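Local coordinates for protein O-methyltransferase, putative (Bacillus cereus, PDB 3DUW) that probably transfers methyl groups from S-adenosyl-L-methionine to hydroxyl groups of its substrates, and is captured here with the product S-adenosyl-L-homocysteine bound, at residues 73-84 with 102-112; 5-13 with 207-215. One frame throughout, in Å; residues are numbered along the deposited sequence.

Contact 1 of 2, residues 73-84 with 102-112; sequences TIWLARGLSSGG and NIERANLNDRV
Arg111 reaches Ala77 by leaving the backbone with CG anti to its own carbonyl carbon (chi1 -71°) and then running fully extended to NE, which carries a long, straight arm past the last turns of helix 71-77. There NH1 donates to Ala77 O at 2.9 Å, with the oxygen close to the guanidinium plane but a bent N-H...O angle of 132°. Leu80 N binds the same oxygen from the opposite face of its carbonyl plane, closing a type I turn from Ala77 to Leu80, so two donors grip one acceptor. A water accepts from Arg111 NH2 at 2.7 Å in the plane of the group and donates weakly to Leu80 O. The aliphatic part of the arm passes Gly84, its CG 3.9 Å from Gly84 O.

Beside this polar end lies an apolar seam. Thr73 turns its methyl toward Val112, CG2 lying 3.7 Å from Val112 CG1, while its OG1 is hydrogen-bonded to Glu64. Ile74 divides its work: CD1 meets Ala106 CB at 3.9 Å, while CG2 meets Leu108 CD1. Ala77, small enough to let the chains close in, puts its CB against both Leu108 CD1 and Val112 CG2. Arg78 crosses Leu108 with its methylene CG, and its NE reaches Ala106 O through a water; NH1 forms a salt bridge with Asp22. Asn107 takes the positive phi of a Schellman motif, turning the chain after helix 93-105 so that Leu108 faces the seam.

The chemistry is a division of labour: aliphatic side chains of helix 71-77 pack on the end of helix 93-105, the loop after it and the start of strand 112-116, while one arginine supplies a donor to a carbonyl near the C-terminal part of helix 71-77, where the partial negative charge would probably favour a cation.

Contact 2 of 2, residues 5-13 with 207-215; sequences ETWTAVDQY and TVGSKGYDG
Trp7 lies with one indole face over Val208, whose CB sits 3.6 Å from the centroid of the five-membered ring and 12° off its normal, a CH-pi contact. The two valine methyls spread beneath the indole, CG1 3.7 Å from Trp7 CE2 and CG2 equally close to CD1; a beta-branched residue suits a broad flat ring in this way. Farther along the indole, CZ3 touches Tyr213 CB at 3.9 Å. One turn on, Asp11 OD2 accepts from Ser210 N at 3.0 Å along a nearly straight N-H (163°), although the donor stands above the carboxylate plane. Gly209 lets the acid in: OD2 passes 3.3 Å from its CA, where a side chain would collide.

Next come the groups that set these in place. A water donates to both Thr8 OG1 and Ser210 O, and Thr8 OG1 is also hydrogen-bonded to Ile4 O one turn back in the helix, while a type I turn from Gly209 to Gly212 shapes the hairpin tip. Asp11 OD1 and Trp7 O both receive Gln206 NE2 of the second subunit, and Trp7 also stacks edge-to-face with Tyr213 of that subunit.

Helix 5-13 crosses strand 207-209 almost perpendicularly, at -83°. Through Trp7 and Asp11 it lies across the end of the antiparallel hairpin of strands 200-209 and 214-221, whose outer strand pairs with the second subunit: a dimer-forming edge of the methyltransferase sheet.

How the contacts relate
The two contacts sit at separate places in one Rossmann-like methyltransferase domain, their centres 27 Å apart and their nearest atoms about 11 Å apart. Along the sequence, contact 1 is nested inside the long loop that contact 2 closes by bringing the N-terminal helix to the last hairpin. Contact 1 lies nearer the cofactor product: the side chain of Thr73 is about 6 Å from S-adenosyl-L-homocysteine and about 4 Å from that of Ser72, which binds it. In contact 2 the Ser210 side chain remains about 12 Å from the ligand. Contact 1 touches no second subunit, whereas contact 2 is part of the dimer interface.

Contact 1 of 2, residues 73-84 with 102-112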
loop_
_atom_site.group_PDB
_atom_site.type_symbol
_atom_site.label_atom_id
_atom_site.label_comp_id
_atom_site.label_asym_id
_atom_site.label_seq_id
_atom_site.Cartn_x
_atom_site.Cartn_y
_atom_site.Cartn_z
ATOM N N THR A 73 -4.903 2.068 -16.000
ATOM C CA THR A 73 -4.956 0.805 -16.722
ATOM C C THR A 73 -3.576 0.386 -17.210
ATOM O O THR A 73 -3.209 -0.786 -17.132
ATOM C CB THR A 73 -5.886 0.921 -17.934
ATOM O OG1 THR A 73 -6.994 1.769 -17.603
ATOM C CG2 THR A 73 -6.405 -0.447 -18.336
ATOM N N ILE A 74 -2.819 1.346 -17.729
ATOM C CA ILE A 74 -1.474 1.068 -18.220
ATOM C C ILE A 74 -0.553 0.646 -17.070
ATOM O O ILE A 74 0.222 -0.304 -17.201
ATOM C CB ILE A 74 -0.914 2.302 -18.960
ATOM C CG1 ILE A 74 -1.672 2.474 -20.281
ATOM C CG2 ILE A 74 0.579 2.143 -19.206
ATOM C CD1 ILE A 74 -1.455 3.810 -20.958
ATOM N N TRP A 75 -0.643 1.338 -15.936
ATOM C CA TRP A 75 0.175 0.973 -14.785
ATOM C C TRP A 75 -0.155 -0.453 -14.349
ATOM O O TRP A 75 0.740 -1.246 -14.058
ATOM C CB TRP A 75 -0.073 1.919 -13.607
ATOM C CG TRP A 75 0.632 3.241 -13.693
ATOM C CD1 TRP A 75 0.070 4.452 -13.977
ATOM C CD2 TRP A 75 2.021 3.494 -13.438
ATOM N NE1 TRP A 75 1.021 5.445 -13.905
ATOM C CE2 TRP A 75 2.227 4.884 -13.576
ATOM C CE3 TRP A 75 3.112 2.680 -13.101
ATOM C CZ2 TRP A 75 3.480 5.481 -13.390
ATOM C CZ3 TRP A 75 4.360 3.274 -12.914
ATOM C CH2 TRP A 75 4.528 4.662 -13.061
ATOM N N LEU A 76 -1.444 -0.774 -14.301
ATOM C CA LEU A 76 -1.884 -2.107 -13.902
ATOM C C LEU A 76 -1.414 -3.173 -14.887
ATOM O O LEU A 76 -0.867 -4.204 -14.490
ATOM C CB LEU A 76 -3.412 -2.150 -13.796
ATOM C CG LEU A 76 -4.041 -1.365 -12.640
ATOM C CD1 LEU A 76 -5.536 -1.233 -12.855
ATOM C CD2 LEU A 76 -3.754 -2.075 -11.326
ATOM N N ALA A 77 -1.621 -2.916 -16.173
ATOM C CA ALA A 77 -1.227 -3.869 -17.204
ATOM C C ALA A 77 0.275 -4.125 -17.199
ATOM O O ALA A 77 0.723 -5.243 -17.454
ATOM C CB ALA A 77 -1.666 -3.367 -18.568
ATOM N N ARG A 78 1.059 -3.096 -16.904
ATOM C CA ARG A 78 2.503 -3.255 -16.882
ATOM C C ARG A 78 2.985 -4.106 -15.714
ATOM O O ARG A 78 4.158 -4.477 -15.654
ATOM C CB ARG A 78 3.177 -1.886 -16.871
ATOM C CG ARG A 78 3.112 -1.189 -18.214
ATOM C CD ARG A 78 3.723 0.191 -18.158
ATOM N NE ARG A 78 3.888 0.750 -19.493
ATOM C CZ ARG A 78 4.369 1.963 -19.739
ATOM N NH1 ARG A 78 4.730 2.747 -18.737
ATOM N NH2 ARG A 78 4.495 2.387 -20.989
ATOM N N GLY A 79 2.079 -4.421 -14.794
ATOM C CA GLY A 79 2.442 -5.251 -13.660
ATOM C C GLY A 79 2.254 -6.731 -13.960
ATOM O O GLY A 79 2.675 -7.589 -13.181
ATOM N N LEU A 80 1.617 -7.028 -15.092
ATOM C CA LEU A 80 1.367 -8.408 -15.518
ATOM C C LEU A 80 2.605 -9.019 -16.178
ATOM O O LEU A 80 3.527 -8.297 -16.563
ATOM C CB LEU A 80 0.203 -8.447 -16.511
ATOM C CG LEU A 80 -1.143 -7.882 -16.053
ATOM C CD1 LEU A 80 -2.074 -7.779 -17.249
ATOM C CD2 LEU A 80 -1.746 -8.764 -14.972
ATOM N N SER A 81 2.609 -10.344 -16.333
ATOM C CA SER A 81 3.748 -11.037 -16.943
ATOM C C SER A 81 3.404 -12.045 -18.048
ATOM O O SER A 81 3.515 -11.738 -19.235
ATOM C CB SER A 81 4.571 -11.742 -15.860
ATOM O OG SER A 81 3.806 -12.724 -15.187
ATOM N N SER A 82 3.004 -13.251 -17.653
ATOM C CA SER A 82 2.663 -14.311 -18.601
ATOM C C SER A 82 1.562 -13.897 -19.572
ATOM O O SER A 82 1.736 -12.987 -20.383
ATOM C CB SER A 82 2.233 -15.571 -17.845
ATOM O OG SER A 82 3.272 -16.043 -17.006
ATOM N N GLY A 83 0.430 -14.587 -19.499
ATOM C CA GLY A 83 -0.684 -14.260 -20.365
ATOM C C GLY A 83 -1.702 -13.485 -19.556
ATOM O O GLY A 83 -2.906 -13.694 -19.687
ATOM N N GLY A 84 -1.205 -12.593 -18.705
ATOM C CA GLY A 84 -2.081 -11.795 -17.868
ATOM C C GLY A 84 -2.979 -10.886 -18.676
ATOM O O GLY A 84 -2.653 -10.521 -19.807
ATOM N N ASN A 102 -4.857 5.250 -26.049
ATOM C CA ASN A 102 -3.689 5.390 -25.189
ATOM C C ASN A 102 -3.087 4.030 -24.888
ATOM O O ASN A 102 -1.868 3.871 -24.882
ATOM C CB ASN A 102 -4.059 6.093 -23.882
ATOM C CG ASN A 102 -4.301 7.576 -24.073
ATOM O OD1 ASN A 102 -3.680 8.206 -24.928
ATOM N ND2 ASN A 102 -5.189 8.147 -23.267
ATOM N N ILE A 103 -3.948 3.051 -24.637
ATOM C CA ILE A 103 -3.494 1.701 -24.345
ATOM C C ILE A 103 -2.765 1.125 -25.558
ATOM O O ILE A 103 -1.762 0.424 -25.419
ATOM C CB ILE A 103 -4.689 0.808 -23.947
ATOM C CG1 ILE A 103 -5.219 1.260 -22.583
ATOM C CG2 ILE A 103 -4.271 -0.655 -23.903
ATOM C CD1 ILE A 103 -6.511 0.597 -22.163
ATOM N N GLU A 104 -3.263 1.441 -26.750
ATOM C CA GLU A 104 -2.643 0.965 -27.983
ATOM C C GLU A 104 -1.280 1.618 -28.181
ATOM O O GLU A 104 -0.318 0.956 -28.577
ATOM C CB GLU A 104 -3.543 1.274 -29.182
ATOM C CG GLU A 104 -2.930 0.921 -30.531
ATOM C CD GLU A 104 -2.611 -0.553 -30.660
ATOM O OE1 GLU A 104 -3.549 -1.374 -30.568
ATOM O OE2 GLU A 104 -1.425 -0.892 -30.855
ATOM N N ARG A 105 -1.192 2.916 -27.899
ATOM C CA ARG A 105 0.066 3.633 -28.058
ATOM C C ARG A 105 1.106 3.089 -27.081
ATOM O O ARG A 105 2.309 3.177 -27.328
ATOM C CB ARG A 105 -0.136 5.137 -27.836
ATOM C CG ARG A 105 0.820 6.005 -28.661
ATOM C CD ARG A 105 0.546 7.501 -28.527
ATOM N NE ARG A 105 -0.867 7.832 -28.685
ATOM C CZ ARG A 105 -1.700 8.019 -27.666
ATOM N NH1 ARG A 105 -1.257 7.919 -26.420
ATOM N NH2 ARG A 105 -2.975 8.286 -27.886
ATOM N N ALA A 106 0.632 2.523 -25.974
ATOM C CA ALA A 106 1.512 1.951 -24.961
ATOM C C ALA A 106 1.801 0.481 -25.283
ATOM O O ALA A 106 2.466 -0.214 -24.517
ATOM C CB ALA A 106 0.870 2.073 -23.581
ATOM N N ASN A 107 1.297 0.022 -26.427
ATOM C CA ASN A 107 1.489 -1.356 -26.881
ATOM C C ASN A 107 0.993 -2.389 -25.874
ATOM O O ASN A 107 1.688 -3.362 -25.581
ATOM C CB ASN A 107 2.967 -1.613 -27.193
ATOM C CG ASN A 107 3.475 -0.768 -28.342
ATOM O OD1 ASN A 107 2.901 -0.771 -29.433
ATOM N ND2 ASN A 107 4.559 -0.039 -28.106
ATOM N N LEU A 108 -0.217 -2.184 -25.363
ATOM C CA LEU A 108 -0.797 -3.093 -24.380
ATOM C C LEU A 108 -2.186 -3.587 -24.765
ATOM O O LEU A 108 -2.852 -4.252 -23.972
ATOM C CB LEU A 108 -0.859 -2.403 -23.014
ATOM C CG LEU A 108 0.495 -2.134 -22.353
ATOM C CD1 LEU A 108 0.323 -1.123 -21.233
ATOM C CD2 LEU A 108 1.088 -3.435 -21.826
ATOM N N ASN A 109 -2.628 -3.268 -25.977
ATOM C CA ASN A 109 -3.948 -3.696 -26.423
ATOM C C ASN A 109 -4.097 -5.216 -26.401
ATOM O O ASN A 109 -5.211 -5.733 -26.338
ATOM C CB ASN A 109 -4.229 -3.169 -27.828
ATOM C CG ASN A 109 -3.091 -3.430 -28.776
ATOM O OD1 ASN A 109 -2.020 -2.836 -28.653
ATOM N ND2 ASN A 109 -3.307 -4.332 -29.727
ATOM N N ASP A 110 -2.977 -5.930 -26.446
ATOM C CA ASP A 110 -3.012 -7.387 -26.420
ATOM C C ASP A 110 -3.303 -7.902 -25.009
ATOM O O ASP A 110 -3.713 -9.050 -24.834
ATOM C CB ASP A 110 -1.679 -7.961 -26.917
ATOM C CG ASP A 110 -0.552 -7.776 -25.920
ATOM O OD1 ASP A 110 -0.424 -6.668 -25.355
ATOM O OD2 ASP A 110 0.214 -8.741 -25.706
ATOM N N ARG A 111 -3.092 -7.048 -24.009
ATOM C CA ARG A 111 -3.323 -7.411 -22.609
ATOM C C ARG A 111 -4.555 -6.746 -22.008
ATOM O O ARG A 111 -5.001 -7.135 -20.930
ATOM C CB ARG A 111 -2.134 -7.000 -21.733
ATOM C CG ARG A 111 -0.851 -7.780 -21.899
ATOM C CD ARG A 111 0.149 -7.296 -20.858
ATOM N NE ARG A 111 1.438 -7.972 -20.949
ATOM C CZ ARG A 111 2.474 -7.709 -20.161
ATOM N NH1 ARG A 111 2.379 -6.782 -19.214
ATOM N NH2 ARG A 111 3.611 -8.371 -20.325
ATOM N N VAL A 112 -5.099 -5.743 -22.690
ATOM C CA VAL A 112 -6.235 -5.013 -22.148
ATOM C C VAL A 112 -7.484 -4.968 -23.006
ATOM O O VAL A 112 -7.416 -4.753 -24.215
ATOM C CB VAL A 112 -5.840 -3.551 -21.843
ATOM C CG1 VAL A 112 -6.986 -2.835 -21.146
ATOM C CG2 VAL A 112 -4.578 -3.515 -21.002
HETATM O O HOH W 1 3.716 -0.483 -22.122
HETATM O O HOH W 2 5.896 -8.125 -18.994
#

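Contact 2 of 2, residues 5-13 with 207-215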
loop_
_atom_site.group_PDB
_atom_site.type_symbol
_atom_site.label_atom_id
_atom_site.label_comp_id
_atom_site.label_asym_id
_atom_site.label_seq_id
_atom_site.Cartn_x
_atom_site.Cartn_y
_atom_site.Cartn_z
ATOM N N GLU A 5 0.824 22.710 -1.443
ATOM C CA GLU A 5 2.104 23.052 -2.055
ATOM C C GLU A 5 3.184 22.082 -1.585
ATOM O O GLU A 5 3.986 21.599 -2.381
ATOM C CB GLU A 5 2.509 24.487 -1.693
ATOM C CG GLU A 5 1.457 25.538 -2.020
ATOM C CD GLU A 5 1.942 26.953 -1.766
ATOM O OE1 GLU A 5 2.765 27.453 -2.562
ATOM O OE2 GLU A 5 1.507 27.564 -0.767
ATOM N N THR A 6 3.195 21.800 -0.287
ATOM C CA THR A 6 4.176 20.888 0.280
ATOM C C THR A 6 3.932 19.464 -0.212
ATOM O O THR A 6 4.865 18.784 -0.630
ATOM C CB THR A 6 4.131 20.909 1.821
ATOM O OG1 THR A 6 4.333 22.252 2.285
ATOM C CG2 THR A 6 5.221 20.019 2.401
ATOM N N TRP A 7 2.681 19.016 -0.171
ATOM C CA TRP A 7 2.356 17.665 -0.625
ATOM C C TRP A 7 2.748 17.479 -2.086
ATOM O O TRP A 7 3.244 16.422 -2.481
ATOM C CB TRP A 7 0.860 17.378 -0.475
ATOM C CG TRP A 7 0.318 17.586 0.905
ATOM C CD1 TRP A 7 1.003 17.494 2.080
ATOM C CD2 TRP A 7 -1.045 17.860 1.255
ATOM N NE1 TRP A 7 0.153 17.691 3.142
ATOM C CE2 TRP A 7 -1.111 17.917 2.663
ATOM C CE3 TRP A 7 -2.217 18.059 0.514
ATOM C CZ2 TRP A 7 -2.305 18.167 3.348
ATOM C CZ3 TRP A 7 -3.406 18.308 1.198
ATOM C CH2 TRP A 7 -3.437 18.358 2.600
ATOM N N THR A 8 2.515 18.511 -2.891
ATOM C CA THR A 8 2.847 18.450 -4.305
ATOM C C THR A 8 4.361 18.384 -4.510
ATOM O O THR A 8 4.848 17.608 -5.333
ATOM C CB THR A 8 2.257 19.666 -5.049
ATOM O OG1 THR A 8 0.828 19.642 -4.927
ATOM C CG2 THR A 8 2.630 19.637 -6.521
ATOM N N ALA A 9 5.100 19.190 -3.751
ATOM C CA ALA A 9 6.554 19.210 -3.851
ATOM C C ALA A 9 7.155 17.872 -3.433
ATOM O O ALA A 9 8.112 17.398 -4.042
ATOM C CB ALA A 9 7.122 20.331 -2.990
ATOM N N VAL A 10 6.597 17.266 -2.391
ATOM C CA VAL A 10 7.103 15.979 -1.935
ATOM C C VAL A 10 6.827 14.915 -2.998
ATOM O O VAL A 10 7.691 14.089 -3.284
ATOM C CB VAL A 10 6.470 15.573 -0.585
ATOM C CG1 VAL A 10 6.889 14.152 -0.216
ATOM C CG2 VAL A 10 6.917 16.543 0.501
ATOM N N ASP A 11 5.637 14.941 -3.597
ATOM C CA ASP A 11 5.310 13.972 -4.637
ATOM C C ASP A 11 6.228 14.159 -5.843
ATOM O O ASP A 11 6.614 13.189 -6.492
ATOM C CB ASP A 11 3.840 14.108 -5.057
ATOM C CG ASP A 11 2.965 12.997 -4.494
ATOM O OD1 ASP A 11 3.421 12.263 -3.588
ATOM O OD2 ASP A 11 1.815 12.861 -4.964
ATOM N N GLN A 12 6.584 15.407 -6.135
ATOM C CA GLN A 12 7.473 15.692 -7.258
ATOM C C GLN A 12 8.844 15.078 -6.977
ATOM O O GLN A 12 9.482 14.526 -7.869
ATOM C CB GLN A 12 7.620 17.204 -7.469
ATOM C CG GLN A 12 8.423 17.585 -8.711
ATOM C CD GLN A 12 7.743 17.157 -9.996
ATOM O OE1 GLN A 12 6.596 17.526 -10.258
ATOM N NE2 GLN A 12 8.445 16.376 -10.807
ATOM N N TYR A 13 9.291 15.185 -5.730
ATOM C CA TYR A 13 10.570 14.612 -5.327
ATOM C C TYR A 13 10.525 13.091 -5.477
ATOM O O TYR A 13 11.407 12.484 -6.089
ATOM C CB TYR A 13 10.872 14.968 -3.869
ATOM C CG TYR A 13 12.072 14.236 -3.307
ATOM C CD1 TYR A 13 13.368 14.637 -3.622
ATOM C CD2 TYR A 13 11.910 13.112 -2.491
ATOM C CE1 TYR A 13 14.474 13.938 -3.141
ATOM C CE2 TYR A 13 13.013 12.406 -2.006
ATOM C CZ TYR A 13 14.290 12.826 -2.337
ATOM O OH TYR A 13 15.385 12.137 -1.865
ATOM N N THR A 207 -4.024 9.390 2.285
ATOM C CA THR A 207 -2.839 9.853 1.584
ATOM C C THR A 207 -2.942 11.310 1.188
ATOM O O THR A 207 -4.035 11.869 1.088
ATOM C CB THR A 207 -2.586 9.051 0.282
ATOM O OG1 THR A 207 -3.625 9.326 -0.672
ATOM C CG2 THR A 207 -2.545 7.557 0.573
ATOM N N VAL A 208 -1.785 11.931 0.995
ATOM C CA VAL A 208 -1.735 13.303 0.522
ATOM C C VAL A 208 -0.726 13.302 -0.610
ATOM O O VAL A 208 0.125 12.416 -0.699
ATOM C CB VAL A 208 -1.313 14.324 1.616
ATOM C CG1 VAL A 208 -2.403 14.427 2.668
ATOM C CG2 VAL A 208 0.018 13.937 2.239
ATOM N N GLY A 209 -0.833 14.284 -1.490
ATOM C CA GLY A 209 0.073 14.357 -2.613
ATOM C C GLY A 209 -0.456 15.360 -3.608
ATOM O O GLY A 209 -1.263 16.219 -3.258
ATOM N N SER A 210 -0.020 15.235 -4.855
ATOM C CA SER A 210 -0.437 16.157 -5.903
ATOM C C SER A 210 -1.944 16.262 -6.119
ATOM O O SER A 210 -2.425 17.282 -6.619
ATOM C CB SER A 210 0.241 15.786 -7.223
ATOM O OG SER A 210 -0.075 14.463 -7.609
ATOM N N LYS A 211 -2.692 15.224 -5.750
ATOM C CA LYS A 211 -4.143 15.243 -5.925
ATOM C C LYS A 211 -4.874 15.756 -4.691
ATOM O O LYS A 211 -6.099 15.875 -4.690
ATOM C CB LYS A 211 -4.660 13.844 -6.287
ATOM C CG LYS A 211 -4.164 13.342 -7.630
ATOM C CD LYS A 211 -4.828 12.031 -8.042
ATOM C CE LYS A 211 -6.329 12.188 -8.247
ATOM N NZ LYS A 211 -6.928 10.938 -8.804
ATOM N N GLY A 212 -4.123 16.068 -3.643
ATOM C CA GLY A 212 -4.744 16.557 -2.433
ATOM C C GLY A 212 -4.812 15.508 -1.343
ATOM O O GLY A 212 -4.040 14.547 -1.328
ATOM N N TYR A 213 -5.763 15.696 -0.440
ATOM C CA TYR A 213 -5.966 14.815 0.701
ATOM C C TYR A 213 -7.085 13.823 0.399
ATOM O O TYR A 213 -8.238 14.210 0.224
ATOM C CB TYR A 213 -6.274 15.700 1.917
ATOM C CG TYR A 213 -6.826 15.022 3.149
ATOM C CD1 TYR A 213 -6.394 13.756 3.548
ATOM C CD2 TYR A 213 -7.761 15.680 3.946
ATOM C CE1 TYR A 213 -6.888 13.165 4.712
ATOM C CE2 TYR A 213 -8.253 15.106 5.101
ATOM C CZ TYR A 213 -7.819 13.852 5.479
ATOM O OH TYR A 213 -8.339 13.295 6.616
ATOM N N ASP A 214 -6.729 12.544 0.320
ATOM C CA ASP A 214 -7.691 11.489 0.012
ATOM C C ASP A 214 -7.217 10.188 0.661
ATOM O O ASP A 214 -6.667 10.205 1.758
ATOM C CB ASP A 214 -7.808 11.328 -1.512
ATOM C CG ASP A 214 -9.192 10.881 -1.960
ATOM O OD1 ASP A 214 -9.927 10.262 -1.156
ATOM O OD2 ASP A 214 -9.532 11.138 -3.136
ATOM N N GLY A 215 -7.423 9.063 -0.011
ATOM C CA GLY A 215 -7.005 7.800 0.567
ATOM C C GLY A 215 -7.581 6.609 -0.171
ATOM O O GLY A 215 -8.406 6.759 -1.068
HETATM O O HOH W 3 -1.037 19.599 -6.967
#